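Local coordinates for protein ulvan Lyase-PL25 (Pseudoalteromonas sp. PLSV, PDB 5UAM) that degrades ulvan, the sulfated cell-wall polysaccharide of green seaweeds, as a family 25 polysaccharide lyase with a beta-propeller fold, at residues A[36-41]-A[439-444]; A[51-56]-A[424-429]; A[29-34]-A[455-460]; A[64-69]-A[110-115]. All coordinates share one frame; numbering follows the deposited sequence.

In the fold
The four contacts cluster in the part of the propeller where the two chain ends meet. Contacts 1, 2 and 3 all reach the closing blade, through strands 439-444, 428-433 and 30-33. Contact 2 packs this blade on the next one, the sheet of strands 46-49 to 75-81. Contact 4 packs that sheet on the one of strands 103-106 to 152-154. Contacts 2 and 4 use neighbouring strands of one sheet, 52-58 and 64-70; their centres are 12 Å apart. Contact 1 is nearest the substrate site: it contains Asn36, and the side chain of Leu38 is about 5 Å from that of Lys101. The centre of contact 3 lies about 24 Å from the centre of the chain.

Contact 1 (A[36-41]-A[439-444]); sequences NPLAIV and IKMYLV
Leu38 and Met441 reach toward each other tip to tip. The methyl CE of Met441 lies 3.7 Å from CD1 of Leu38. The Met441 chain is bent at both chi2 (-58°) and chi3 (-56°), and this curl carries the sulfur and methyl over to the loop. SD then sits 3.8 Å from Pro37 CB. The proline ring turns its next carbon to another partner: Pro37 CG is 3.8 Å from Ile439 CD1. These two side chains cross obliquely, with Ile439 CG2 also close to Pro37 CG. Loop 36-41 follows strand 30-33, a strand from near the N-terminus that joins the C-terminal strands in the closing blade of the beta-propeller. The loop leads from that blade to the next, and here it packs back on strand 439-444. With an alanine in place of Met441, Pro37 CB and Leu38 CD1 would probably lose their common neighbour and a gap would open beneath the loop. Pro37 and Ile439 also touch Ala431, and Leu38 and Met441 touch Tyr57. Asn36, just before Pro37, probably binds the substrate; its backbone N is hydrogen-bonded to OD1 of Asn98, which probably does too, and its OD1 to Lys433 NZ.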
# COMPACT_ATOMS: atom_id res chain seq x y z
N ASN A 36 2.11 -13.10 -1.40
CA ASN A 36 1.07 -12.13 -1.05
C ASN A 36 0.79 -11.34 -2.32
O ASN A 36 1.62 -10.50 -2.72
CB ASN A 36 1.54 -11.16 0.04
CG ASN A 36 1.79 -11.82 1.34
OD1 ASN A 36 1.22 -12.86 1.66
ND2 ASN A 36 2.66 -11.21 2.13
N PRO A 37 -0.32 -11.56 -3.02
CA PRO A 37 -0.46 -10.93 -4.34
C PRO A 37 -0.85 -9.47 -4.31
O PRO A 37 -0.78 -8.82 -5.35
CB PRO A 37 -1.56 -11.75 -5.02
CG PRO A 37 -1.51 -13.08 -4.35
CD PRO A 37 -1.16 -12.77 -2.91
N LEU A 38 -1.23 -8.97 -3.13
CA LEU A 38 -1.76 -7.63 -2.93
C LEU A 38 -1.34 -7.16 -1.55
O LEU A 38 -1.09 -7.98 -0.65
CB LEU A 38 -3.29 -7.66 -2.90
CG LEU A 38 -4.01 -8.17 -4.14
CD1 LEU A 38 -5.46 -8.46 -3.79
CD2 LEU A 38 -3.92 -7.17 -5.26
N ALA A 39 -1.32 -5.84 -1.36
CA ALA A 39 -1.13 -5.23 -0.04
C ALA A 39 -1.60 -3.79 -0.10
O ALA A 39 -1.58 -3.17 -1.17
CB ALA A 39 0.33 -5.25 0.40
N ILE A 40 -1.93 -3.23 1.05
CA ILE A 40 -2.42 -1.85 1.10
C ILE A 40 -1.32 -0.87 0.71
O ILE A 40 -1.63 0.19 0.15
CB ILE A 40 -3.02 -1.59 2.49
CG1 ILE A 40 -4.41 -2.26 2.55
CG2 ILE A 40 -3.15 -0.10 2.78
CD1 ILE A 40 -4.98 -2.38 3.92
N VAL A 41 -0.05 -1.19 0.96
CA VAL A 41 1.00 -0.20 0.70
C VAL A 41 1.26 -0.00 -0.80
O VAL A 41 1.59 1.12 -1.22
CB VAL A 41 2.28 -0.52 1.48
CG1 VAL A 41 2.95 -1.76 0.98
CG2 VAL A 41 3.24 0.69 1.42
N ILE A 439 -3.14 -18.68 -6.48
CA ILE A 439 -4.02 -17.96 -5.59
C ILE A 439 -5.14 -17.31 -6.38
O ILE A 439 -4.89 -16.58 -7.36
CB ILE A 439 -3.22 -16.92 -4.79
CG1 ILE A 439 -2.23 -17.62 -3.87
CG2 ILE A 439 -4.16 -16.03 -3.97
CD1 ILE A 439 -1.24 -16.71 -3.22
N LYS A 440 -6.37 -17.54 -5.94
CA LYS A 440 -7.54 -16.96 -6.58
C LYS A 440 -7.71 -15.51 -6.19
O LYS A 440 -7.56 -15.12 -5.02
CB LYS A 440 -8.80 -17.77 -6.24
CG LYS A 440 -8.76 -19.15 -6.85
CD LYS A 440 -10.03 -19.93 -6.48
CE LYS A 440 -10.04 -21.32 -7.08
NZ LYS A 440 -9.07 -22.22 -6.42
N MET A 441 -7.99 -14.69 -7.20
CA MET A 441 -8.05 -13.24 -7.09
C MET A 441 -9.49 -12.79 -7.29
O MET A 441 -10.16 -13.22 -8.25
CB MET A 441 -7.18 -12.62 -8.17
CG MET A 441 -5.74 -13.06 -8.18
SD MET A 441 -4.88 -12.75 -6.62
CE MET A 441 -5.14 -10.98 -6.45
N TYR A 442 -9.96 -11.90 -6.42
CA TYR A 442 -11.34 -11.46 -6.41
C TYR A 442 -11.42 -9.94 -6.42
O TYR A 442 -10.66 -9.27 -5.73
CB TYR A 442 -12.07 -11.94 -5.16
CG TYR A 442 -12.10 -13.45 -4.95
CD1 TYR A 442 -10.96 -14.15 -4.57
CD2 TYR A 442 -13.27 -14.18 -5.14
CE1 TYR A 442 -11.00 -15.53 -4.36
CE2 TYR A 442 -13.31 -15.56 -4.92
CZ TYR A 442 -12.17 -16.23 -4.55
OH TYR A 442 -12.21 -17.59 -4.35
N LEU A 443 -12.40 -9.42 -7.15
CA LEU A 443 -12.75 -8.01 -7.11
C LEU A 443 -14.09 -7.91 -6.40
O LEU A 443 -15.08 -8.51 -6.85
CB LEU A 443 -12.85 -7.46 -8.53
CG LEU A 443 -13.36 -6.03 -8.72
CD1 LEU A 443 -12.44 -5.05 -8.00
CD2 LEU A 443 -13.48 -5.69 -10.20
N VAL A 444 -14.15 -7.19 -5.28
CA VAL A 444 -15.34 -7.16 -4.45
C VAL A 444 -15.89 -5.75 -4.33
O VAL A 444 -15.16 -4.76 -4.40
CB VAL A 444 -15.16 -7.77 -3.05
CG1 VAL A 444 -14.71 -9.21 -3.16
CG2 VAL A 444 -14.19 -6.95 -2.21

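Contact 2 (A[51-56]-A[424-429]); sequences GITYVS and PDAQML
Val55 and Leu429 meet on one side of strand 52-58, while Tyr54 leaves the strand on the side away from segment 424-429. One face of the Tyr54 ring carries Ile52 CG2, 3.5 Å above the plane and offset toward the rim. Tyr54 also touches Met104 and Ile106. Another ring, that of Phe29, borders the contact itself: Phe29 CE2 is 3.7 Å from Leu429 CD2, and Phe29 CZ is near Val55 CG2. Val55 meets the forked end of Leu429. Its CB lies 3.7 Å from CD2 and 3.8 Å from CD1 of Leu429, and its CG1 lies alongside CD2. Leu429 CD1 further touches the carbonyl O of Ser56 at 4.0 Å. At the other end, Thr53 OG1 is 3.8 Å from Ala426 CB, which is mere packing. The hydroxyl has its polar partners in His71 NE2 and His48 ND1. Gln427 turns away from strand 52-58. Its NE2 donates to Pro424 O at 3.2 Å with an N-H...O angle of 155°, and it also bonds Glu446 OE2, so two acceptors hold the amide. Gln427 and Met428 both face Val444 and form a classic beta bulge. The touching parts, 53-56 and 426-429, run nearly the same way, 7° apart, without a hydrogen bond between the segments: they belong to different sheets, packed through side chains as adjacent blades of a beta-propeller.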
# COMPACT_ATOMS: atom_id res chain seq x y z
N GLY A 51 -16.23 3.58 -16.58
CA GLY A 51 -16.98 2.34 -16.60
C GLY A 51 -16.16 1.08 -16.62
O GLY A 51 -16.75 -0.01 -16.68
N ILE A 52 -14.83 1.19 -16.60
CA ILE A 52 -13.93 0.05 -16.61
C ILE A 52 -13.15 0.07 -15.31
O ILE A 52 -12.62 1.11 -14.91
CB ILE A 52 -12.94 0.12 -17.78
CG1 ILE A 52 -13.65 0.39 -19.12
CG2 ILE A 52 -12.06 -1.12 -17.80
CD1 ILE A 52 -14.54 -0.69 -19.59
N THR A 53 -13.07 -1.08 -14.64
CA THR A 53 -12.20 -1.23 -13.48
C THR A 53 -10.97 -2.03 -13.89
O THR A 53 -11.10 -3.18 -14.33
CB THR A 53 -12.91 -1.87 -12.28
OG1 THR A 53 -14.03 -1.07 -11.91
CG2 THR A 53 -11.98 -1.95 -11.07
N TYR A 54 -9.81 -1.41 -13.77
CA TYR A 54 -8.53 -2.04 -14.03
C TYR A 54 -7.96 -2.56 -12.72
O TYR A 54 -8.03 -1.87 -11.71
CB TYR A 54 -7.56 -1.02 -14.63
CG TYR A 54 -8.09 -0.39 -15.89
CD1 TYR A 54 -8.85 0.77 -15.84
CD2 TYR A 54 -7.86 -0.97 -17.14
CE1 TYR A 54 -9.35 1.36 -17.01
CE2 TYR A 54 -8.36 -0.40 -18.30
CZ TYR A 54 -9.11 0.76 -18.23
OH TYR A 54 -9.63 1.33 -19.36
N VAL A 55 -7.41 -3.76 -12.74
CA VAL A 55 -6.92 -4.42 -11.53
C VAL A 55 -5.55 -5.02 -11.80
O VAL A 55 -5.30 -5.54 -12.90
CB VAL A 55 -7.91 -5.49 -11.05
CG1 VAL A 55 -9.27 -4.83 -10.72
CG2 VAL A 55 -8.09 -6.61 -12.07
N SER A 56 -4.66 -4.94 -10.81
CA SER A 56 -3.33 -5.53 -10.93
C SER A 56 -2.93 -6.25 -9.65
O SER A 56 -3.34 -5.89 -8.54
CB SER A 56 -2.28 -4.48 -11.30
OG SER A 56 -2.00 -3.60 -10.23
N PRO A 424 -19.52 1.43 -6.46
CA PRO A 424 -19.92 0.51 -5.39
C PRO A 424 -19.69 -0.95 -5.71
O PRO A 424 -19.36 -1.72 -4.80
CB PRO A 424 -21.40 0.83 -5.19
CG PRO A 424 -21.53 2.28 -5.57
CD PRO A 424 -20.54 2.47 -6.71
N ASP A 425 -19.80 -1.36 -6.98
CA ASP A 425 -19.64 -2.78 -7.30
C ASP A 425 -18.19 -3.26 -7.28
O ASP A 425 -17.97 -4.48 -7.28
CB ASP A 425 -20.21 -3.08 -8.69
CG ASP A 425 -21.73 -3.16 -8.70
OD1 ASP A 425 -22.35 -3.11 -7.61
OD2 ASP A 425 -22.30 -3.29 -9.81
N ALA A 426 -17.20 -2.37 -7.21
CA ALA A 426 -15.82 -2.81 -7.39
C ALA A 426 -14.91 -1.88 -6.58
O ALA A 426 -14.34 -0.91 -7.10
CB ALA A 426 -15.46 -2.80 -8.87
N GLN A 427 -14.75 -2.21 -5.31
CA GLN A 427 -14.07 -1.36 -4.35
C GLN A 427 -12.72 -1.88 -3.88
O GLN A 427 -11.89 -1.07 -3.47
CB GLN A 427 -14.96 -1.17 -3.13
CG GLN A 427 -16.25 -0.47 -3.48
CD GLN A 427 -16.98 0.02 -2.28
OE1 GLN A 427 -16.46 0.82 -1.49
NE2 GLN A 427 -18.20 -0.43 -2.14
N MET A 428 -12.48 -3.18 -3.87
CA MET A 428 -11.26 -3.71 -3.28
C MET A 428 -10.91 -5.01 -3.97
O MET A 428 -11.80 -5.76 -4.39
CB MET A 428 -11.44 -3.91 -1.76
CG MET A 428 -10.21 -4.41 -1.03
SD MET A 428 -10.47 -4.57 0.76
CE MET A 428 -10.22 -2.89 1.33
N LEU A 429 -9.61 -5.28 -4.05
CA LEU A 429 -9.08 -6.56 -4.52
C LEU A 429 -8.72 -7.45 -3.34
O LEU A 429 -8.26 -6.96 -2.29
CB LEU A 429 -7.86 -6.31 -5.40
CG LEU A 429 -8.22 -5.70 -6.74
CD1 LEU A 429 -7.06 -4.98 -7.36
CD2 LEU A 429 -8.71 -6.79 -7.69

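Contact 3 (A[29-34]-A[455-460]); sequences FADNGV and VDLKTA
Phe29 meets Leu457 through its backbone: its carbonyl carbon is 3.6 Å from Leu457 CD1, and its O is 3.7 Å from the same methyl. The Phe29 side chain leaves the backbone away from the helix. It packs on Met441 and meets Trp76 with the ring planes about 10° apart. Ala30 follows, with its N 3.8 Å from Leu457 CD1 and its methyl turned to Tyr57. Asp31 points back toward the helix, and its OD2 lies 4.1 Å from Leu457 CD2. Leu457 spreads its two methyls over the strand: CD1 rests on the peptide between Phe29 and Ala30, and CD2 lies beside the carboxylate. Its CG is anti to the backbone N (chi1 -176°), which extends the branch away from helix 454-460 to the strand. A serine in place of Leu457 would probably leave the Phe29-Ala30 peptide without its apolar cover and loosen the seat of the helix. Strand 30-33 is an outer strand of the blade that closes the propeller, and the C-terminal helix packs on it. Within the helix, Thr459 OG1 and Thr459 N reach Val455 O from opposite faces of its plane. Arg452 bonds Phe29 O through NH1 and forms a salt bridge with Asp456 OD2 through NE. Between the two segments there is no hydrogen bond, and the contact is van der Waals packing of Leu457; the polar tie comes from Arg452.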
# COMPACT_ATOMS: atom_id res chain seq x y z
N PHE A 29 -11.53 -13.75 -10.73
CA PHE A 29 -11.23 -13.36 -12.11
C PHE A 29 -9.90 -13.89 -12.60
O PHE A 29 -9.62 -13.79 -13.80
CB PHE A 29 -11.29 -11.84 -12.28
CG PHE A 29 -10.21 -11.10 -11.52
CD1 PHE A 29 -8.95 -10.91 -12.08
CD2 PHE A 29 -10.46 -10.57 -10.27
CE1 PHE A 29 -7.96 -10.25 -11.39
CE2 PHE A 29 -9.46 -9.90 -9.57
CZ PHE A 29 -8.21 -9.75 -10.13
N ALA A 30 -9.08 -14.46 -11.71
CA ALA A 30 -7.81 -15.07 -12.05
C ALA A 30 -7.45 -16.05 -10.94
O ALA A 30 -7.94 -15.93 -9.82
CB ALA A 30 -6.70 -14.03 -12.20
N ASP A 31 -6.59 -17.01 -11.27
CA ASP A 31 -6.23 -18.04 -10.30
C ASP A 31 -4.73 -18.33 -10.27
O ASP A 31 -4.32 -19.44 -9.93
CB ASP A 31 -7.01 -19.33 -10.56
CG ASP A 31 -6.76 -19.91 -11.93
OD1 ASP A 31 -5.97 -19.34 -12.70
OD2 ASP A 31 -7.35 -20.97 -12.21
N ASN A 32 -3.90 -17.32 -10.55
CA ASN A 32 -2.46 -17.51 -10.64
C ASN A 32 -1.66 -16.58 -9.72
O ASN A 32 -0.46 -16.43 -9.92
CB ASN A 32 -1.96 -17.36 -12.08
CG ASN A 32 -2.14 -15.98 -12.63
OD1 ASN A 32 -2.84 -15.13 -12.06
ND2 ASN A 32 -1.49 -15.71 -13.77
N GLY A 33 -2.27 -16.01 -8.69
CA GLY A 33 -1.50 -15.20 -7.76
C GLY A 33 -0.46 -16.04 -7.03
O GLY A 33 -0.61 -17.24 -6.86
N VAL A 34 0.62 -15.37 -6.58
CA VAL A 34 1.65 -16.02 -5.77
C VAL A 34 1.98 -15.18 -4.54
O VAL A 34 1.83 -13.95 -4.53
CB VAL A 34 2.95 -16.35 -6.53
CG1 VAL A 34 2.65 -17.12 -7.79
CG2 VAL A 34 3.76 -15.10 -6.83
N VAL A 455 -15.59 -20.45 -18.27
CA VAL A 455 -15.09 -20.74 -19.61
C VAL A 455 -14.17 -19.61 -20.07
O VAL A 455 -13.09 -19.84 -20.64
CB VAL A 455 -16.25 -20.93 -20.59
CG1 VAL A 455 -15.76 -20.94 -22.04
CG2 VAL A 455 -16.98 -22.24 -20.28
N ASP A 456 -14.61 -18.37 -19.86
CA ASP A 456 -13.80 -17.21 -20.24
C ASP A 456 -12.49 -17.19 -19.49
O ASP A 456 -11.43 -16.91 -20.08
CB ASP A 456 -14.59 -15.94 -19.94
CG ASP A 456 -13.87 -14.69 -20.38
OD1 ASP A 456 -13.61 -14.57 -21.59
OD2 ASP A 456 -13.59 -13.83 -19.53
N LEU A 457 -12.53 -17.45 -18.19
CA LEU A 457 -11.33 -17.40 -17.37
C LEU A 457 -10.33 -18.44 -17.84
O LEU A 457 -9.15 -18.14 -18.04
CB LEU A 457 -11.69 -17.61 -15.89
CG LEU A 457 -10.59 -17.50 -14.82
CD1 LEU A 457 -11.19 -17.12 -13.48
CD2 LEU A 457 -9.80 -18.80 -14.67
N LYS A 458 -10.80 -19.67 -18.04
CA LYS A 458 -9.91 -20.74 -18.47
C LYS A 458 -9.26 -20.42 -19.82
O LYS A 458 -8.07 -20.68 -20.02
CB LYS A 458 -10.67 -22.07 -18.53
CG LYS A 458 -11.12 -22.57 -17.16
N THR A 459 -10.03 -19.87 -20.75
CA THR A 459 -9.46 -19.47 -22.04
C THR A 459 -8.37 -18.42 -21.84
O THR A 459 -7.36 -18.42 -22.55
CB THR A 459 -10.57 -18.93 -22.94
OG1 THR A 459 -11.60 -19.93 -23.11
CG2 THR A 459 -10.02 -18.55 -24.31
N ALA A 460 -8.56 -17.52 -20.89
CA ALA A 460 -7.65 -16.39 -20.74
C ALA A 460 -6.42 -16.72 -19.91
O ALA A 460 -5.40 -16.02 -20.04
CB ALA A 460 -8.37 -15.21 -20.10

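Contact 4 (A[64-69]-A[110-115]); sequences PYIASY and GYIHIF
Two neighbouring blades of the beta-propeller pack face to face here. Strand 64-69 belongs to the sheet of strands 46-49 to 75-81, and Ile112 and Ile114 lie on strand 112-115 of the sheet of strands 103-106 to 152-154. The strand axes come within 9.0 Å and run roughly antiparallel, at 151°, with no hydrogen bond between them. Between the segments all contacts are apolar. Pro64 lays its ring carbon CB against Ile114 CG2 at 3.9 Å. Two residues on, Ile66 faces the same way. Its CG1 stands opposite the backbone N (chi1 179°) and the chain stays extended, which sends CD1 across to the other blade. That methyl faces two isoleucines, 4.3 Å from Ile114 CD1 and closer to Ile112. Trp152 touches Ile66, Ile112 and Ile114 and adds an aromatic ring to the cluster. The residue between the two isoleucines, His113, points away from strand 64-69; its ND1 bonds His140 and its NE2 bonds Asp107. The substrate site is not far: the side chain of Pro64 is about 7 Å from that of Lys101. Ile66 and Ile112 approach at a slant, with Ile66 CD1 3.8 Å from Ile112 CG2.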
# COMPACT_ATOMS: atom_id res chain seq x y z
N PRO A 64 4.10 -8.77 -12.67
CA PRO A 64 2.83 -8.05 -12.52
C PRO A 64 1.84 -8.49 -13.60
O PRO A 64 2.19 -8.56 -14.78
CB PRO A 64 3.24 -6.59 -12.72
CG PRO A 64 4.40 -6.67 -13.63
CD PRO A 64 5.16 -7.90 -13.20
N TYR A 65 0.60 -8.74 -13.16
CA TYR A 65 -0.49 -9.09 -14.07
C TYR A 65 -1.61 -8.07 -13.93
O TYR A 65 -1.87 -7.54 -12.84
CB TYR A 65 -1.02 -10.50 -13.78
CG TYR A 65 -0.11 -11.57 -14.34
CD1 TYR A 65 1.10 -11.87 -13.72
CD2 TYR A 65 -0.41 -12.22 -15.53
CE1 TYR A 65 1.97 -12.80 -14.24
CE2 TYR A 65 0.46 -13.17 -16.07
CZ TYR A 65 1.64 -13.46 -15.41
OH TYR A 65 2.51 -14.40 -15.96
N ILE A 66 -2.29 -7.81 -15.04
CA ILE A 66 -3.32 -6.79 -15.09
C ILE A 66 -4.53 -7.33 -15.85
O ILE A 66 -4.40 -8.01 -16.87
CB ILE A 66 -2.80 -5.48 -15.72
CG1 ILE A 66 -3.90 -4.45 -15.77
CG2 ILE A 66 -2.23 -5.74 -17.06
CD1 ILE A 66 -3.40 -3.03 -16.07
N ALA A 67 -5.71 -7.05 -15.32
CA ALA A 67 -6.97 -7.40 -15.95
C ALA A 67 -7.91 -6.20 -15.89
O ALA A 67 -7.62 -5.19 -15.24
CB ALA A 67 -7.62 -8.61 -15.25
N SER A 68 -9.03 -6.29 -16.59
CA SER A 68 -10.03 -5.24 -16.52
C SER A 68 -11.42 -5.82 -16.62
O SER A 68 -11.63 -6.87 -17.23
CB SER A 68 -9.82 -4.20 -17.61
OG SER A 68 -10.09 -4.72 -18.89
N TYR A 69 -12.37 -5.09 -16.02
CA TYR A 69 -13.79 -5.44 -16.06
C TYR A 69 -14.57 -4.26 -16.60
O TYR A 69 -14.46 -3.14 -16.09
CB TYR A 69 -14.30 -5.81 -14.67
CG TYR A 69 -15.74 -6.25 -14.67
CD1 TYR A 69 -16.13 -7.44 -15.27
CD2 TYR A 69 -16.73 -5.46 -14.11
CE1 TYR A 69 -17.44 -7.84 -15.27
CE2 TYR A 69 -18.06 -5.86 -14.10
CZ TYR A 69 -18.40 -7.06 -14.68
OH TYR A 69 -19.71 -7.49 -14.70
N GLY A 110 -4.18 8.40 -21.31
CA GLY A 110 -4.82 7.11 -21.27
C GLY A 110 -3.87 5.93 -21.21
O GLY A 110 -4.34 4.78 -21.17
N TYR A 111 -2.57 6.16 -21.16
CA TYR A 111 -1.65 5.04 -21.02
C TYR A 111 -1.69 4.52 -19.60
O TYR A 111 -1.81 5.30 -18.64
CB TYR A 111 -0.23 5.46 -21.40
CG TYR A 111 -0.10 5.77 -22.87
CD1 TYR A 111 0.17 4.76 -23.79
CD2 TYR A 111 -0.26 7.06 -23.36
CE1 TYR A 111 0.29 5.02 -25.13
CE2 TYR A 111 -0.14 7.33 -24.72
CZ TYR A 111 0.13 6.30 -25.59
OH TYR A 111 0.25 6.54 -26.95
N ILE A 112 -1.62 3.20 -19.45
CA ILE A 112 -1.62 2.57 -18.14
C ILE A 112 -0.17 2.30 -17.76
O ILE A 112 0.58 1.67 -18.53
CB ILE A 112 -2.46 1.29 -18.16
CG1 ILE A 112 -3.87 1.61 -18.66
CG2 ILE A 112 -2.51 0.64 -16.77
CD1 ILE A 112 -4.61 0.45 -19.18
N HIS A 113 0.22 2.78 -16.59
CA HIS A 113 1.56 2.58 -16.05
C HIS A 113 1.51 1.58 -14.92
O HIS A 113 0.60 1.62 -14.09
CB HIS A 113 2.07 3.90 -15.48
CG HIS A 113 2.26 4.95 -16.51
ND1 HIS A 113 3.49 5.31 -17.00
CD2 HIS A 113 1.35 5.70 -17.18
CE1 HIS A 113 3.34 6.26 -17.91
NE2 HIS A 113 2.05 6.51 -18.03
N ILE A 114 2.51 0.71 -14.88
CA ILE A 114 2.67 -0.28 -13.83
C ILE A 114 4.07 -0.12 -13.26
O ILE A 114 5.06 -0.20 -13.98
CB ILE A 114 2.42 -1.71 -14.35
CG1 ILE A 114 0.95 -1.89 -14.75
CG2 ILE A 114 2.85 -2.75 -13.32
CD1 ILE A 114 -0.01 -1.96 -13.60
N PHE A 115 4.16 0.16 -11.96
CA PHE A 115 5.42 0.22 -11.23
C PHE A 115 5.53 -1.06 -10.42
O PHE A 115 4.55 -1.48 -9.80
CB PHE A 115 5.42 1.46 -10.33
CG PHE A 115 5.17 2.73 -11.07
CD1 PHE A 115 6.21 3.43 -11.67
CD2 PHE A 115 3.90 3.23 -11.20
CE1 PHE A 115 5.98 4.61 -12.35
CE2 PHE A 115 3.66 4.41 -11.89
CZ PHE A 115 4.70 5.10 -12.46